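Local coordinates for LbaCas13a H328A (C2c2) (Lachnospiraceae bacterium NK4A179, PDB 5WLH), which is a CRISPR-Cas13a RNA-guided nuclease that binds its pre-crRNA and probably cleaves target RNA, at residues 648-653 against 710-715. Sequence-based numbering, arbitrary orientation.
Sequences LPMFYK and GENELK. With nucleotides of chain B.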
loop_
_atom_site.group_PDB
_atom_site.type_symbol
_atom_site.label_atom_id
_atom_site.label_comp_id
_atom_site.label_asym_id
_atom_site.label_seq_id
_atom_site.Cartn_x
_atom_site.Cartn_y
_atom_site.Cartn_z
ATOM N N LEU A 648 17.337 -11.480 -32.517
ATOM C CA LEU A 648 18.358 -10.482 -32.817
ATOM C C LEU A 648 19.358 -10.963 -33.864
ATOM O O LEU A 648 19.769 -10.142 -34.701
ATOM C CB LEU A 648 19.083 -10.057 -31.532
ATOM C CG LEU A 648 18.447 -8.921 -30.723
ATOM C CD1 LEU A 648 18.214 -7.690 -31.587
ATOM C CD2 LEU A 648 17.161 -9.369 -30.041
ATOM N N PRO A 649 19.798 -12.226 -33.881
ATOM C CA PRO A 649 20.702 -12.657 -34.959
ATOM C C PRO A 649 20.019 -12.813 -36.303
ATOM O O PRO A 649 20.691 -13.169 -37.279
ATOM C CB PRO A 649 21.246 -13.999 -34.455
ATOM C CG PRO A 649 20.316 -14.444 -33.414
ATOM C CD PRO A 649 19.712 -13.234 -32.808
ATOM N N MET A 650 18.712 -12.569 -36.385
ATOM C CA MET A 650 18.040 -12.482 -37.673
ATOM C C MET A 650 18.295 -11.147 -38.354
ATOM O O MET A 650 18.094 -11.031 -39.571
ATOM C CB MET A 650 16.536 -12.694 -37.486
ATOM C CG MET A 650 15.704 -12.721 -38.753
ATOM S SD MET A 650 13.997 -13.194 -38.393
ATOM C CE MET A 650 14.270 -14.763 -37.578
ATOM N N PHE A 651 18.747 -10.141 -37.602
ATOM C CA PHE A 651 18.878 -8.792 -38.137
ATOM C C PHE A 651 20.242 -8.160 -37.912
ATOM O O PHE A 651 20.519 -7.118 -38.514
ATOM C CB PHE A 651 17.785 -7.885 -37.546
ATOM C CG PHE A 651 16.394 -8.401 -37.799
ATOM C CD1 PHE A 651 15.760 -8.146 -39.006
ATOM C CD2 PHE A 651 15.738 -9.179 -36.859
ATOM C CE1 PHE A 651 14.486 -8.638 -39.263
ATOM C CE2 PHE A 651 14.464 -9.670 -37.107
ATOM C CZ PHE A 651 13.837 -9.397 -38.313
ATOM N N TYR A 652 21.110 -8.762 -37.100
ATOM C CA TYR A 652 22.420 -8.193 -36.839
ATOM C C TYR A 652 23.465 -9.301 -36.850
ATOM O O TYR A 652 23.151 -10.484 -36.696
ATOM C CB TYR A 652 22.434 -7.423 -35.505
ATOM C CG TYR A 652 21.466 -6.262 -35.494
ATOM C CD1 TYR A 652 21.788 -5.058 -36.110
ATOM C CD2 TYR A 652 20.218 -6.374 -34.889
ATOM C CE1 TYR A 652 20.897 -3.995 -36.112
ATOM C CE2 TYR A 652 19.324 -5.322 -34.887
ATOM C CZ TYR A 652 19.669 -4.132 -35.497
ATOM O OH TYR A 652 18.778 -3.085 -35.493
ATOM N N LYS A 653 24.712 -8.897 -37.059
ATOM C CA LYS A 653 25.814 -9.847 -37.108
ATOM C C LYS A 653 26.108 -10.405 -35.720
ATOM O O LYS A 653 26.132 -9.664 -34.732
ATOM C CB LYS A 653 27.058 -9.171 -37.680
ATOM C CG LYS A 653 26.839 -8.593 -39.076
ATOM C CD LYS A 653 28.158 -8.266 -39.770
ATOM C CE LYS A 653 28.761 -6.968 -39.242
ATOM N NZ LYS A 653 30.038 -6.624 -39.938
ATOM N N GLY A 710 5.545 -8.784 -43.390
ATOM C CA GLY A 710 5.001 -8.229 -42.157
ATOM C C GLY A 710 5.436 -9.000 -40.925
ATOM O O GLY A 710 5.722 -8.413 -39.880
ATOM N N GLU A 711 5.494 -10.328 -41.032
ATOM C CA GLU A 711 5.976 -11.125 -39.915
ATOM C C GLU A 711 7.450 -10.853 -39.635
ATOM O O GLU A 711 7.869 -10.881 -38.475
ATOM C CB GLU A 711 5.739 -12.603 -40.190
ATOM C CG GLU A 711 5.453 -13.427 -38.950
ATOM C CD GLU A 711 5.841 -14.883 -39.136
ATOM O OE1 GLU A 711 6.216 -15.546 -38.141
ATOM O OE2 GLU A 711 5.768 -15.362 -40.289
ATOM N N ASN A 712 8.250 -10.574 -40.669
ATOM C CA ASN A 712 9.652 -10.242 -40.436
ATOM C C ASN A 712 9.792 -8.839 -39.872
ATOM O O ASN A 712 10.660 -8.584 -39.029
ATOM C CB ASN A 712 10.457 -10.374 -41.729
ATOM C CG ASN A 712 10.820 -11.805 -42.035
ATOM O OD1 ASN A 712 10.607 -12.699 -41.213
ATOM N ND2 ASN A 712 11.355 -12.037 -43.226
ATOM N N GLU A 713 8.960 -7.909 -40.341
ATOM C CA GLU A 713 8.944 -6.572 -39.762
ATOM C C GLU A 713 8.595 -6.634 -38.282
ATOM O O GLU A 713 9.239 -5.983 -37.449
ATOM C CB GLU A 713 7.942 -5.698 -40.515
ATOM C CG GLU A 713 8.050 -4.220 -40.213
ATOM C CD GLU A 713 7.956 -3.356 -41.454
ATOM O OE1 GLU A 713 7.451 -3.851 -42.488
ATOM O OE2 GLU A 713 8.381 -2.181 -41.389
ATOM N N LEU A 714 7.592 -7.439 -37.937
ATOM C CA LEU A 714 7.191 -7.574 -36.543
ATOM C C LEU A 714 8.291 -8.223 -35.714
ATOM O O LEU A 714 8.571 -7.783 -34.593
ATOM C CB LEU A 714 5.902 -8.380 -36.454
ATOM C CG LEU A 714 5.384 -8.603 -35.042
ATOM C CD1 LEU A 714 5.157 -7.260 -34.345
ATOM C CD2 LEU A 714 4.107 -9.416 -35.105
ATOM N N LYS A 715 8.923 -9.273 -36.243
ATOM C CA LYS A 715 10.085 -9.848 -35.571
ATOM C C LYS A 715 11.157 -8.794 -35.319
ATOM O O LYS A 715 11.753 -8.758 -34.238
ATOM C CB LYS A 715 10.666 -11.002 -36.390
ATOM C CG LYS A 715 9.931 -12.328 -36.247
ATOM C CD LYS A 715 10.814 -13.482 -36.709
ATOM C CE LYS A 715 10.001 -14.588 -37.360
ATOM N NZ LYS A 715 8.740 -14.871 -36.622
ATOM P P A B 38 4.305 -10.616 -29.808
ATOM O OP1 A B 38 3.573 -11.829 -29.350
ATOM O OP2 A B 38 4.288 -10.304 -31.268
ATOM O "O5'" A B 38 3.755 -9.305 -29.105
ATOM C "C5'" A B 38 4.432 -8.063 -29.260
ATOM C "C4'" A B 38 3.464 -6.925 -29.470
ATOM O "O4'" A B 38 3.091 -6.853 -30.872
ATOM C "C3'" A B 38 2.154 -7.028 -28.688
ATOM O "O3'" A B 38 1.722 -5.723 -28.338
ATOM C "C2'" A B 38 1.186 -7.583 -29.720
ATOM O "O2'" A B 38 -0.168 -7.277 -29.462
ATOM C "C1'" A B 38 1.682 -6.894 -30.985
ATOM N N9 A B 38 1.321 -7.576 -32.227
ATOM C C8 A B 38 1.604 -8.857 -32.625
ATOM N N7 A B 38 1.122 -9.152 -33.808
ATOM C C5 A B 38 0.488 -7.984 -34.212
ATOM C C6 A B 38 -0.220 -7.639 -35.376
ATOM N N6 A B 38 -0.411 -8.482 -36.389
ATOM N N1 A B 38 -0.733 -6.394 -35.460
ATOM C C2 A B 38 -0.541 -5.548 -34.439
ATOM N N3 A B 38 0.103 -5.757 -33.294
ATOM C C4 A B 38 0.600 -7.006 -33.248
#
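Phe-651 and Met-650 reach from the loop between helices 635-645 and 654-665 onto the first turns of helix 709-732. This is a loop-on-helix contact, in which a ring and a thioether lie against backbone and aliphatic atoms of the helix, with no hydrogen bond across it. The Phe-651 ring puts its outer end against the helix. CZ lies 3.4 Å from the backbone O of Asn-712. It is also 4.0 Å from CB of Lys-715, whose side chain runs at about a right angle to that of Phe-651. CE2 of Phe-651 sits 3.9 Å from the backbone C of Lys-715. Phe-716, one residue on, meets the same ring edge-to-face. Met-650 packs on the ring from within the loop, with CG 3.7 Å above one face and displaced toward the rim. Its CG is anti to the backbone N (chi1 -176°), and the chain stays extended as far as the sulfur. SD then touches CD of Lys-715 at 3.6 Å, and CE follows beside the same carbon. An alanine in place of Phe-651 would probably open a gap between loop and helix and deprive Met-650 CG and Lys-715 CB of their ring partner. Backbone hydrogen bonds also join Met-650 with His-871 and Phe-651 with Tyr-869. Leu-714 starts away from the loop, and its CD2 lies 3.3 Å from N7 of A38 of chain B, in the bound RNA. Beyond CD the Lys-715 chain bends, and NZ meets Glu-711, one turn earlier in the same helix. There NZ forms a salt bridge with OE1 of Glu-711 at 3.0 Å, approaching from 50° out of the carboxylate plane.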